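SusD superfamily protein (Bacteroides thetaiotaomicron, PDB 3MCX) is of unknown function but, as a SusD family protein of the outer membrane, probably helps to capture glycans, and it carries zinc ions in the crystal. Local coordinates at residues Tyr261-Glu266 with Pro339-Asp344; Asp296-Leu301 with Glu331-Ala336; Ala224-Ile229 with Leu361-Ala366; Gly269-Gly272 with Ala276-Val279; Cys51-Val56 with Tyr422-Asn427. One frame throughout, in Å; residues are numbered along the deposited sequence.

Interaction 1 (Tyr261-Glu266 with Pro339-Asp344)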
# COMPACT_ATOMS: atom_id res chain seq x y z
N TYR A 261 4.46 -14.34 0.45
CA TYR A 261 5.58 -15.13 0.99
C TYR A 261 6.82 -14.92 0.14
O TYR A 261 6.77 -15.08 -1.11
CB TYR A 261 5.19 -16.60 0.98
CG TYR A 261 6.22 -17.54 1.55
CD1 TYR A 261 6.67 -17.40 2.85
CD2 TYR A 261 6.74 -18.59 0.79
CE1 TYR A 261 7.61 -18.27 3.36
CE2 TYR A 261 7.67 -19.48 1.31
CZ TYR A 261 8.10 -19.32 2.60
OH TYR A 261 9.03 -20.20 3.12
N ILE A 262 7.92 -14.60 0.82
CA ILE A 262 9.22 -14.35 0.22
C ILE A 262 10.26 -15.24 0.86
O ILE A 262 10.32 -15.40 2.09
CB ILE A 262 9.65 -12.88 0.45
CG1 ILE A 262 8.65 -11.88 -0.16
CG2 ILE A 262 11.11 -12.61 -0.00
CD1 ILE A 262 8.57 -11.93 -1.68
N THR A 263 11.11 -15.84 0.03
CA THR A 263 12.39 -16.38 0.48
C THR A 263 13.46 -16.03 -0.55
O THR A 263 13.16 -15.45 -1.60
CB THR A 263 12.37 -17.91 0.66
OG1 THR A 263 12.32 -18.52 -0.63
CG2 THR A 263 11.15 -18.36 1.52
N LEU A 264 14.72 -16.37 -0.25
CA LEU A 264 15.79 -16.12 -1.23
C LEU A 264 15.70 -17.02 -2.49
O LEU A 264 16.41 -16.76 -3.47
CB LEU A 264 17.17 -16.27 -0.56
CG LEU A 264 17.54 -15.17 0.43
CD1 LEU A 264 18.98 -15.35 0.91
CD2 LEU A 264 17.34 -13.74 -0.13
N SER A 265 14.83 -18.03 -2.46
CA SER A 265 14.61 -18.90 -3.63
C SER A 265 13.46 -18.44 -4.51
O SER A 265 13.49 -18.64 -5.73
CB SER A 265 14.36 -20.35 -3.18
OG SER A 265 15.45 -20.82 -2.41
N GLU A 266 12.43 -17.81 -3.92
CA GLU A 266 11.30 -17.29 -4.71
C GLU A 266 10.76 -15.96 -4.13
O GLU A 266 10.31 -15.91 -2.99
CB GLU A 266 10.17 -18.34 -4.82
CG GLU A 266 8.96 -17.91 -5.68
N PRO A 339 13.02 -6.17 8.84
CA PRO A 339 14.42 -6.58 9.03
C PRO A 339 14.75 -7.96 8.45
O PRO A 339 15.90 -8.39 8.51
CB PRO A 339 14.53 -6.61 10.53
CG PRO A 339 13.15 -7.16 10.96
CD PRO A 339 12.21 -6.44 10.05
N GLY A 340 13.75 -8.67 7.91
CA GLY A 340 13.95 -10.03 7.42
C GLY A 340 13.61 -11.07 8.48
O GLY A 340 13.49 -10.75 9.67
N LYS A 341 13.49 -12.32 8.05
CA LYS A 341 13.04 -13.43 8.95
C LYS A 341 14.01 -13.77 10.06
O LYS A 341 13.63 -14.36 11.08
CB LYS A 341 12.81 -14.72 8.16
CG LYS A 341 11.95 -14.59 6.94
CD LYS A 341 11.42 -15.91 6.49
CE LYS A 341 10.91 -15.98 5.09
NZ LYS A 341 9.96 -14.93 4.72
N THR A 342 15.30 -13.50 9.83
CA THR A 342 16.29 -13.74 10.88
C THR A 342 16.81 -12.44 11.52
O THR A 342 17.69 -12.48 12.39
CB THR A 342 17.45 -14.65 10.38
OG1 THR A 342 18.26 -13.96 9.43
CG2 THR A 342 16.90 -15.95 9.72
N GLY A 343 16.23 -11.31 11.12
CA GLY A 343 16.51 -10.02 11.73
C GLY A 343 17.70 -9.25 11.16
O GLY A 343 17.95 -8.12 11.59
N ASP A 344 18.41 -9.86 10.19
CA ASP A 344 19.55 -9.22 9.52
C ASP A 344 19.61 -9.40 7.99
O ASP A 344 20.66 -9.17 7.39
CB ASP A 344 20.83 -9.72 10.15
CG ASP A 344 21.05 -11.21 9.90
OD1 ASP A 344 20.17 -11.87 9.27
OD2 ASP A 344 22.10 -11.74 10.36
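A single charged hydrogen bond joins two loops here: Lys341, from the loop between strands 334-335 and 351-355, reaches the backbone of Ile262 just after strand 256-260. Its NZ donates to Ile262 O at 2.7 Å, lying in the carbonyl plane with a C=O...N angle of 160°. The lysine runs nearly extended as far as CE and then bends at its last torsion (chi4 -50°), which turns the ammonium onto the oxygen.

Beyond the two segments, NZ also forms a salt bridge with Asp251 and a hydrogen bond to the carbonyl of Thr348, so three oxygens fix its position. Lys341 is the first central residue of a type I beta turn, Gly340 to Gly343, closed by Gly343 N to Gly340 O at 3.2 Å; both glycines have positive phi values. The facing segment folds back at an ST turn, in which Thr263 OG1 accepts from Ser265 N at 3.1 Å, while Thr263 N donates to Glu266 O.

Other contact is slight. Thr263 CG2 lies 4.3 Å from Lys341 CE, and the Tyr261 ring brings CE1 to 4.3 Å from Lys341 NZ, meeting it obliquely. The end of the Ile262 side chain leads off from the lysine, while its backbone N donates to Asn350 OD1. Within the turn segment, Thr342 OG1 donates to Asp344 OD1 at 2.8 Å.

Interaction 2 (Asp296-Leu301 with Glu331-Ala336)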
# COMPACT_ATOMS: atom_id res chain seq x y z
N ASP A 296 9.57 15.42 10.64
CA ASP A 296 8.10 15.47 10.86
C ASP A 296 7.64 14.21 11.57
O ASP A 296 6.87 14.30 12.51
CB ASP A 296 7.32 15.63 9.54
CG ASP A 296 7.88 16.69 8.62
OD1 ASP A 296 9.00 16.52 8.06
OD2 ASP A 296 7.17 17.69 8.42
N PHE A 297 8.09 13.04 11.12
CA PHE A 297 7.68 11.80 11.74
C PHE A 297 8.22 11.65 13.15
O PHE A 297 7.48 11.30 14.07
CB PHE A 297 8.14 10.59 10.91
CG PHE A 297 7.67 9.30 11.51
CD1 PHE A 297 6.32 8.98 11.47
CD2 PHE A 297 8.53 8.47 12.22
CE1 PHE A 297 5.84 7.82 12.07
CE2 PHE A 297 8.07 7.34 12.83
CZ PHE A 297 6.71 7.01 12.76
N LEU A 298 9.50 11.91 13.35
CA LEU A 298 10.08 11.76 14.69
C LEU A 298 9.40 12.71 15.66
O LEU A 298 9.12 12.36 16.80
CB LEU A 298 11.61 11.93 14.69
CG LEU A 298 12.38 10.81 13.94
CD1 LEU A 298 13.89 11.02 14.13
CD2 LEU A 298 11.94 9.40 14.40
N ASN A 299 9.15 13.94 15.21
CA ASN A 299 8.47 14.90 16.11
C ASN A 299 7.08 14.36 16.48
O ASN A 299 6.66 14.47 17.64
CB ASN A 299 8.34 16.28 15.44
CG ASN A 299 9.63 17.10 15.48
OD1 ASN A 299 10.61 16.75 16.15
ND2 ASN A 299 9.63 18.19 14.73
N LEU A 300 6.35 13.82 15.52
CA LEU A 300 5.01 13.27 15.79
C LEU A 300 5.10 12.13 16.79
O LEU A 300 4.36 12.08 17.76
CB LEU A 300 4.38 12.76 14.50
CG LEU A 300 3.05 12.03 14.66
CD1 LEU A 300 1.94 12.93 15.19
CD2 LEU A 300 2.62 11.43 13.32
N LEU A 301 6.01 11.19 16.55
CA LEU A 301 6.14 10.03 17.47
C LEU A 301 6.60 10.45 18.87
O LEU A 301 6.15 9.89 19.88
CB LEU A 301 7.10 9.00 16.89
CG LEU A 301 6.93 7.56 17.37
CD1 LEU A 301 5.56 6.95 17.00
CD2 LEU A 301 8.04 6.71 16.75
N GLU A 331 20.27 11.01 14.37
CA GLU A 331 18.87 10.83 14.65
C GLU A 331 18.36 9.43 14.32
O GLU A 331 18.96 8.71 13.52
CB GLU A 331 18.08 11.91 13.88
CG GLU A 331 18.45 13.33 14.25
CD GLU A 331 18.17 13.62 15.69
OE1 GLU A 331 17.04 13.30 16.13
OE2 GLU A 331 19.11 14.11 16.34
N LYS A 332 17.27 9.02 14.93
CA LYS A 332 16.73 7.69 14.74
C LYS A 332 15.88 7.60 13.47
O LYS A 332 14.67 7.37 13.52
CB LYS A 332 15.98 7.25 15.99
CG LYS A 332 16.86 7.14 17.18
CD LYS A 332 16.10 6.63 18.41
CE LYS A 332 17.01 6.54 19.64
NZ LYS A 332 16.27 5.78 20.71
N VAL A 333 16.55 7.77 12.33
CA VAL A 333 15.84 7.92 11.06
C VAL A 333 15.73 6.63 10.24
O VAL A 333 15.17 6.66 9.17
CB VAL A 333 16.51 9.01 10.20
CG1 VAL A 333 16.47 10.36 10.95
CG2 VAL A 333 17.97 8.63 9.76
N TYR A 334 16.16 5.48 10.78
CA TYR A 334 16.01 4.23 10.05
C TYR A 334 14.79 3.48 10.57
O TYR A 334 14.65 3.32 11.79
CB TYR A 334 17.28 3.37 10.17
CG TYR A 334 18.45 4.01 9.45
CD1 TYR A 334 19.15 5.00 10.04
CD2 TYR A 334 18.81 3.65 8.15
CE1 TYR A 334 20.19 5.64 9.40
CE2 TYR A 334 19.86 4.29 7.49
CZ TYR A 334 20.57 5.25 8.14
OH TYR A 334 21.65 5.90 7.54
N LEU A 335 13.88 3.11 9.68
CA LEU A 335 12.67 2.37 10.04
C LEU A 335 13.00 0.89 10.06
O LEU A 335 13.50 0.38 9.05
CB LEU A 335 11.58 2.67 9.00
CG LEU A 335 10.23 2.00 9.26
CD1 LEU A 335 9.65 2.50 10.56
CD2 LEU A 335 9.27 2.16 8.07
N ALA A 336 12.69 0.20 11.15
CA ALA A 336 13.09 -1.21 11.34
C ALA A 336 11.91 -2.20 11.19
O ALA A 336 11.95 -3.27 11.76
CB ALA A 336 13.79 -1.38 12.69
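Helix 295-301 packs against the chain entering the short antiparallel pair 313-314/334-335, and Leu298 makes the contact. Its two methyl groups fork over the carbonyl of Lys332: CD2 lies 3.5 Å from Lys332 O and CD1 3.8 Å from the same oxygen. CD1 also meets the Val333 side chain, 4.1 Å from CG1, and approaches Glu331 CB at 4.3 Å. The Leu298 torsions (chi1 -67°, chi2 -175°) carry the fork outward from the helix to the turn.

Lys332 is the centre of an inverse gamma turn, closed by a weak bond from Val333 N to Glu331 O at 2.8 Å. Val333 and Tyr334 both face Lys314 in a classic beta bulge, which follows directly on the turn that Leu298 contacts. Lys332 O is buried by the contact and has no polar partner in the model. Val333 is also tied through its backbone to Leu293, and Thr313 of the neighbouring strand touches both Leu298 and Lys332.

The turn follows His330, which binds a zinc ion together with Glu315 and Glu319. The Glu331 side chain lies about 9 Å from a bound zinc, and its OE2 is hydrogen-bonded to a glycerol, probably from the crystallisation liquor.

Interaction 3 (Ala224-Ile229 with Leu361-Ala366)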
# COMPACT_ATOMS: atom_id res chain seq x y z
N ALA A 224 -17.63 -3.08 5.64
CA ALA A 224 -16.58 -4.04 5.31
C ALA A 224 -15.60 -4.20 6.45
O ALA A 224 -15.22 -5.33 6.80
CB ALA A 224 -15.84 -3.64 4.03
N ALA A 225 -15.13 -3.08 7.03
CA ALA A 225 -14.14 -3.14 8.10
C ALA A 225 -14.73 -3.84 9.31
O ALA A 225 -14.09 -4.70 9.90
CB ALA A 225 -13.64 -1.73 8.47
N THR A 226 -15.96 -3.51 9.69
CA THR A 226 -16.55 -4.14 10.89
C THR A 226 -16.90 -5.61 10.68
O THR A 226 -16.92 -6.37 11.65
CB THR A 226 -17.76 -3.35 11.47
OG1 THR A 226 -18.77 -3.17 10.48
CG2 THR A 226 -17.31 -1.99 12.03
N ASP A 227 -17.18 -6.01 9.45
CA ASP A 227 -17.31 -7.44 9.17
C ASP A 227 -16.03 -8.15 9.60
O ASP A 227 -16.10 -9.11 10.38
CB ASP A 227 -17.60 -7.66 7.69
CG ASP A 227 -17.91 -9.11 7.32
OD1 ASP A 227 -18.16 -9.96 8.19
OD2 ASP A 227 -17.93 -9.37 6.11
N VAL A 228 -14.88 -7.64 9.18
CA VAL A 228 -13.60 -8.26 9.58
C VAL A 228 -13.41 -8.23 11.10
O VAL A 228 -13.07 -9.24 11.72
CB VAL A 228 -12.41 -7.59 8.88
CG1 VAL A 228 -11.08 -8.24 9.37
CG2 VAL A 228 -12.59 -7.68 7.33
N ILE A 229 -13.63 -7.06 11.71
CA ILE A 229 -13.39 -6.86 13.13
C ILE A 229 -14.27 -7.77 13.97
O ILE A 229 -13.78 -8.44 14.89
CB ILE A 229 -13.64 -5.40 13.50
CG1 ILE A 229 -12.59 -4.50 12.88
CG2 ILE A 229 -13.67 -5.20 15.07
CD1 ILE A 229 -12.98 -3.01 12.90
N LEU A 361 -8.47 1.16 12.03
CA LEU A 361 -8.30 2.59 11.73
C LEU A 361 -9.27 3.05 10.62
O LEU A 361 -9.85 4.12 10.72
CB LEU A 361 -6.83 2.92 11.43
CG LEU A 361 -5.92 2.82 12.66
CD1 LEU A 361 -4.46 2.63 12.22
CD2 LEU A 361 -6.16 4.02 13.65
N ASN A 362 -9.46 2.20 9.63
CA ASN A 362 -10.45 2.45 8.56
C ASN A 362 -11.84 2.56 9.14
O ASN A 362 -12.60 3.45 8.78
CB ASN A 362 -10.43 1.32 7.51
CG ASN A 362 -9.21 1.34 6.62
OD1 ASN A 362 -8.40 2.27 6.66
ND2 ASN A 362 -9.05 0.28 5.78
N ALA A 363 -12.19 1.65 10.05
CA ALA A 363 -13.49 1.76 10.73
C ALA A 363 -13.62 3.05 11.53
O ALA A 363 -14.67 3.69 11.52
CB ALA A 363 -13.75 0.51 11.63
N ALA A 364 -12.58 3.40 12.28
CA ALA A 364 -12.64 4.60 13.09
C ALA A 364 -12.87 5.85 12.22
O ALA A 364 -13.74 6.66 12.55
CB ALA A 364 -11.38 4.76 13.92
N GLU A 365 -12.12 5.95 11.14
CA GLU A 365 -12.20 7.10 10.23
C GLU A 365 -13.57 7.10 9.51
O GLU A 365 -14.23 8.13 9.45
CB GLU A 365 -11.06 7.10 9.23
CG GLU A 365 -11.00 8.32 8.32
CD GLU A 365 -9.83 8.30 7.36
OE1 GLU A 365 -8.88 7.49 7.53
OE2 GLU A 365 -9.89 9.11 6.39
N ALA A 366 -14.00 5.95 9.00
CA ALA A 366 -15.28 5.87 8.31
C ALA A 366 -16.43 6.23 9.25
O ALA A 366 -17.38 6.91 8.84
CB ALA A 366 -15.49 4.49 7.70
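The nearest flat group, the Asn362 amide, makes no contact within the two segments, its OD1 being bonded to Arg410 and its ND2 to Ser209; the contact is almost entirely between methyl groups, with Ala363 CB facing Ala225, Thr226 and Ile229. An aromatic ring does come in from helix 374-385, where Tyr380 touches Ala363, Thr226 and Ile229.

Ala363 CB lies 3.8 Å from Ile229 CD1 and 3.9 Å from Ala225 CB, with Thr226 CG2 farther off at 4.4 Å. Ala225 CB also sits 4.0 Å from Ala363 N, resting against the backbone of the opposite helix. With alanine at the closest positions, the CA atoms of Ala225 and Ala363 come within 5.6 Å, and the axes of the two short segments approach to 8.9 Å.

The segments 224-229 and 361-366, of helices 218-231 and 356-370, run roughly antiparallel and cross at -138°, as part of the helical body of this SusD family protein, whose sequence family belongs to the TPR clan. Ile229 reaches in from one turn farther along: with CG1 beside the backbone N (chi1 -68°) and a near-extended chi2 of 165°, CD1 arrives at the alanine methyl.

Thr226 presents its methyl to the interface, while its OG1 is hydrogen-bonded to Tyr222 O within its own helix. The Ile229 side chain is about 6 Å from that of Asp383, a zinc ligand in crystals of this protein.

Interaction 4 (Gly269-Gly272 with Ala276-Val279)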
# COMPACT_ATOMS: atom_id res chain seq x y z
N GLY A 269 16.58 -14.42 -5.12
CA GLY A 269 17.16 -13.24 -4.46
C GLY A 269 16.21 -12.48 -3.54
O GLY A 269 16.52 -11.36 -3.08
N GLY A 270 15.05 -13.08 -3.27
CA GLY A 270 14.06 -12.44 -2.41
C GLY A 270 13.56 -11.17 -3.07
O GLY A 270 13.38 -11.14 -4.29
N THR A 271 13.34 -10.12 -2.29
CA THR A 271 12.89 -8.86 -2.88
C THR A 271 14.05 -8.02 -3.46
O THR A 271 13.82 -6.97 -4.05
CB THR A 271 12.08 -8.03 -1.90
OG1 THR A 271 12.83 -7.86 -0.69
CG2 THR A 271 10.69 -8.68 -1.61
N GLY A 272 15.28 -8.51 -3.34
CA GLY A 272 16.39 -7.88 -4.04
C GLY A 272 16.86 -6.56 -3.46
O GLY A 272 16.32 -6.06 -2.47
N ALA A 276 11.75 -2.76 -1.16
CA ALA A 276 11.59 -1.77 -0.10
C ALA A 276 12.42 -2.07 1.13
O ALA A 276 12.97 -1.15 1.70
CB ALA A 276 10.09 -1.53 0.26
N PRO A 277 12.46 -3.33 1.59
CA PRO A 277 13.23 -3.60 2.80
C PRO A 277 14.71 -3.20 2.67
O PRO A 277 15.28 -2.63 3.61
CB PRO A 277 13.01 -5.09 3.03
CG PRO A 277 11.61 -5.30 2.52
CD PRO A 277 11.59 -4.46 1.23
N MSE A 278 15.34 -3.45 1.52
CA MSE A 278 16.71 -3.03 1.30
C MSE A 278 16.81 -1.52 1.13
O MSE A 278 17.80 -0.91 1.53
CB MSE A 278 17.34 -3.76 0.11
CG MSE A 278 17.76 -5.17 0.46
SE MSE A 278 18.94 -5.38 1.99
CE MSE A 278 20.30 -4.17 1.45
N VAL A 279 15.78 -0.92 0.54
CA VAL A 279 15.81 0.53 0.35
C VAL A 279 15.62 1.27 1.69
O VAL A 279 16.10 2.39 1.84
CB VAL A 279 14.84 0.96 -0.78
CG1 VAL A 279 14.86 2.51 -1.03
CG2 VAL A 279 15.22 0.18 -2.06
O HOH W 1 14.61 -5.85 -0.27
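Residues Gly269 to Gly272 form a type II' beta turn, with Gly270 at phi 65° and psi -141°, closed by a weak bond from Gly272 N to Gly269 O at 3.1 Å. The single-turn helix 276-279 follows after three residues and folds back so that the CA atoms of Gly272 and Met278 are 7.2 Å apart.

A water molecule ties turn to helix. It donates to Thr271 OG1 at 2.7 Å and to Gly272 O at 2.8 Å, and accepts from Met278 N at 3.1 Å. Both of its hydrogens thus go to the turn, while its oxygen takes up an N-H from the first turn of the helix. The Thr271 torsion (chi1 53°) sets OG1 between the backbone N and the carbonyl carbon, facing the helix.

Direct contacts flank this bridge. Met278, modelled as selenomethionine, lays CG 3.4 Å from Gly272 O before bending its selenium end away. The Thr271 and Pro277 side chains cross at about a right angle, with OG1 4.1 Å from Pro277 CD. Ala276 and Pro277 also rest on Trp46 of helix 44-51, and Pro346 and Lys347 of another loop touch Pro277 and Met278, respectively.

Interaction 5 (Cys51-Val56 with Tyr422-Asn427)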
# COMPACT_ATOMS: atom_id res chain seq x y z
N CYS A 51 6.77 7.74 0.59
CA CYS A 51 7.67 8.82 0.17
C CYS A 51 6.97 10.01 -0.47
O CYS A 51 7.56 11.10 -0.60
CB CYS A 51 8.83 8.34 -0.72
SG CYS A 51 8.34 7.79 -2.37
N ARG A 52 5.70 9.85 -0.85
CA ARG A 52 4.90 10.93 -1.39
C ARG A 52 4.28 11.82 -0.31
O ARG A 52 3.77 12.91 -0.61
CB ARG A 52 3.80 10.38 -2.32
CG ARG A 52 4.31 9.68 -3.55
CD ARG A 52 4.72 10.64 -4.63
NE ARG A 52 3.56 11.05 -5.42
CZ ARG A 52 3.64 11.74 -6.55
NH1 ARG A 52 4.80 12.21 -6.96
NH2 ARG A 52 2.54 11.96 -7.27
N ALA A 53 4.32 11.36 0.95
CA ALA A 53 3.76 12.11 2.08
C ALA A 53 4.92 12.80 2.81
O ALA A 53 5.83 13.32 2.15
CB ALA A 53 2.88 11.20 3.00
N ALA A 54 4.86 12.94 4.13
CA ALA A 54 5.80 13.80 4.87
C ALA A 54 6.69 13.11 5.89
O ALA A 54 7.56 13.78 6.47
CB ALA A 54 5.03 14.93 5.58
N ASP A 55 6.43 11.82 6.12
CA ASP A 55 7.06 11.05 7.19
C ASP A 55 8.26 10.23 6.76
O ASP A 55 9.13 9.92 7.59
CB ASP A 55 6.03 10.16 7.88
CG ASP A 55 5.00 10.96 8.65
OD1 ASP A 55 5.39 11.96 9.30
OD2 ASP A 55 3.81 10.58 8.60
N VAL A 56 8.26 9.78 5.50
CA VAL A 56 9.34 8.97 4.93
C VAL A 56 9.85 9.77 3.75
O VAL A 56 9.08 10.18 2.87
CB VAL A 56 8.87 7.58 4.51
CG1 VAL A 56 10.02 6.85 3.83
CG2 VAL A 56 8.33 6.76 5.69
N TYR A 422 -2.45 8.56 0.89
CA TYR A 422 -3.89 8.56 0.57
C TYR A 422 -4.72 9.14 1.71
O TYR A 422 -5.78 9.72 1.46
CB TYR A 422 -4.31 7.13 0.19
CG TYR A 422 -3.47 6.64 -0.95
CD1 TYR A 422 -3.59 7.24 -2.21
CD2 TYR A 422 -2.47 5.70 -0.73
CE1 TYR A 422 -2.81 6.86 -3.25
CE2 TYR A 422 -1.63 5.32 -1.81
CZ TYR A 422 -1.81 5.91 -3.04
OH TYR A 422 -0.98 5.56 -4.11
N ASP A 423 -4.23 9.02 2.95
CA ASP A 423 -4.88 9.68 4.11
C ASP A 423 -5.03 11.18 3.88
O ASP A 423 -6.06 11.77 4.21
CB ASP A 423 -4.09 9.47 5.40
CG ASP A 423 -3.92 8.03 5.80
OD1 ASP A 423 -4.38 7.09 5.10
OD2 ASP A 423 -3.34 7.83 6.90
N TYR A 424 -3.99 11.81 3.34
CA TYR A 424 -4.07 13.23 3.06
C TYR A 424 -5.01 13.46 1.89
O TYR A 424 -5.90 14.32 1.95
CB TYR A 424 -2.70 13.79 2.68
CG TYR A 424 -1.71 13.87 3.82
CD1 TYR A 424 -0.95 12.76 4.16
CD2 TYR A 424 -1.53 15.05 4.54
CE1 TYR A 424 -0.05 12.84 5.22
CE2 TYR A 424 -0.63 15.11 5.58
CZ TYR A 424 0.14 14.01 5.88
OH TYR A 424 1.05 14.07 6.94
N LEU A 425 -4.85 12.68 0.81
CA LEU A 425 -5.60 12.94 -0.42
C LEU A 425 -7.10 12.86 -0.18
O LEU A 425 -7.85 13.77 -0.58
CB LEU A 425 -5.18 11.98 -1.52
CG LEU A 425 -3.70 12.03 -1.95
CD1 LEU A 425 -3.43 11.01 -3.07
CD2 LEU A 425 -3.27 13.47 -2.33
N ARG A 426 -7.56 11.78 0.44
CA ARG A 426 -9.01 11.61 0.59
C ARG A 426 -9.66 12.58 1.56
O ARG A 426 -10.87 12.77 1.56
CB ARG A 426 -9.39 10.18 1.00
CG ARG A 426 -8.96 9.78 2.38
CD ARG A 426 -9.51 8.40 2.76
NE ARG A 426 -8.88 7.99 4.01
CZ ARG A 426 -7.71 7.34 4.07
NH1 ARG A 426 -7.05 6.97 2.99
NH2 ARG A 426 -7.21 7.05 5.27
N ASN A 427 -8.83 13.23 2.38
CA ASN A 427 -9.28 14.25 3.29
C ASN A 427 -9.03 15.68 2.82
O ASN A 427 -9.30 16.64 3.55
CB ASN A 427 -8.70 13.98 4.68
CG ASN A 427 -9.36 12.78 5.32
OD1 ASN A 427 -10.59 12.83 5.57
ND2 ASN A 427 -8.63 11.69 5.52
O HOH W 2 3.08 12.16 6.28
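One water molecule joins Tyr424 to the loop at Ala54: its oxygen accepts from Ala54 N at 2.9 Å and is hydrogen-bonded to Tyr424 OH, also at 2.9 Å. It further donates a weak bond to Asp55 OD2. The contact brings helix 420-426, in the SusD family region, against the loop that links helix 44-51 to strand 56-57, two parts of the fold more than 360 residues apart in sequence.

Direct touch is light. The ring of Tyr424 carries CE1 to within 4.0 Å of Ala53 CB, which meets it obliquely, and Ala54 CB lies 4.3 Å from Tyr424 OH. Both alanine methyls point at the helix. The tyrosine, with CG set beside its backbone N (chi1 -71°), spans from the helix to the loop, its ring carrying the hydroxyl to the water. Asp55 OD2 has a second, stronger partner, a salt bridge to Arg411 of helix 403-414, which the Tyr424 side chain also touches. The loop backbone is held further by Arg433, which donates to Ala53 O, and by Ser294, which is bonded to Ala54 O.

Farther along this segment, Asn427 ND2 donates to Asp423 O at 2.9 Å with a fairly straight N-H...O angle of 158°. Arg426 curls back over the same residue: its guanidinium lays one face over Asp423 CA, and NH2 forms a salt bridge with Asp423 OD1 at 2.8 Å, 64° out of the carboxylate plane.

In the fold
Interactions 1 and 4 form one cluster, their centres 9 Å apart: Leu264 O lies 2.9 Å from Gly269 N, probably as a hydrogen bond, and Ile262 CD1 packs on Thr271 CG2 at 3.9 Å. Interaction 5 connects two others. Asp55 OD1 sits 3.3 Å from Phe297 CA of interaction 2, and Glu365 OE2 of interaction 3 makes a salt bridge with Arg426 NE at 2.8 Å. Interactions 3 and 4 lie on opposite sides of the chain's centre, their own centres about 31 Å apart. Bound zinc ions lie near interactions 2 and 3: interaction 2 adjoins the site of Glu315, Glu319 and His330, and in interaction 3 an ion is about 8 Å from the Ile229 side chain.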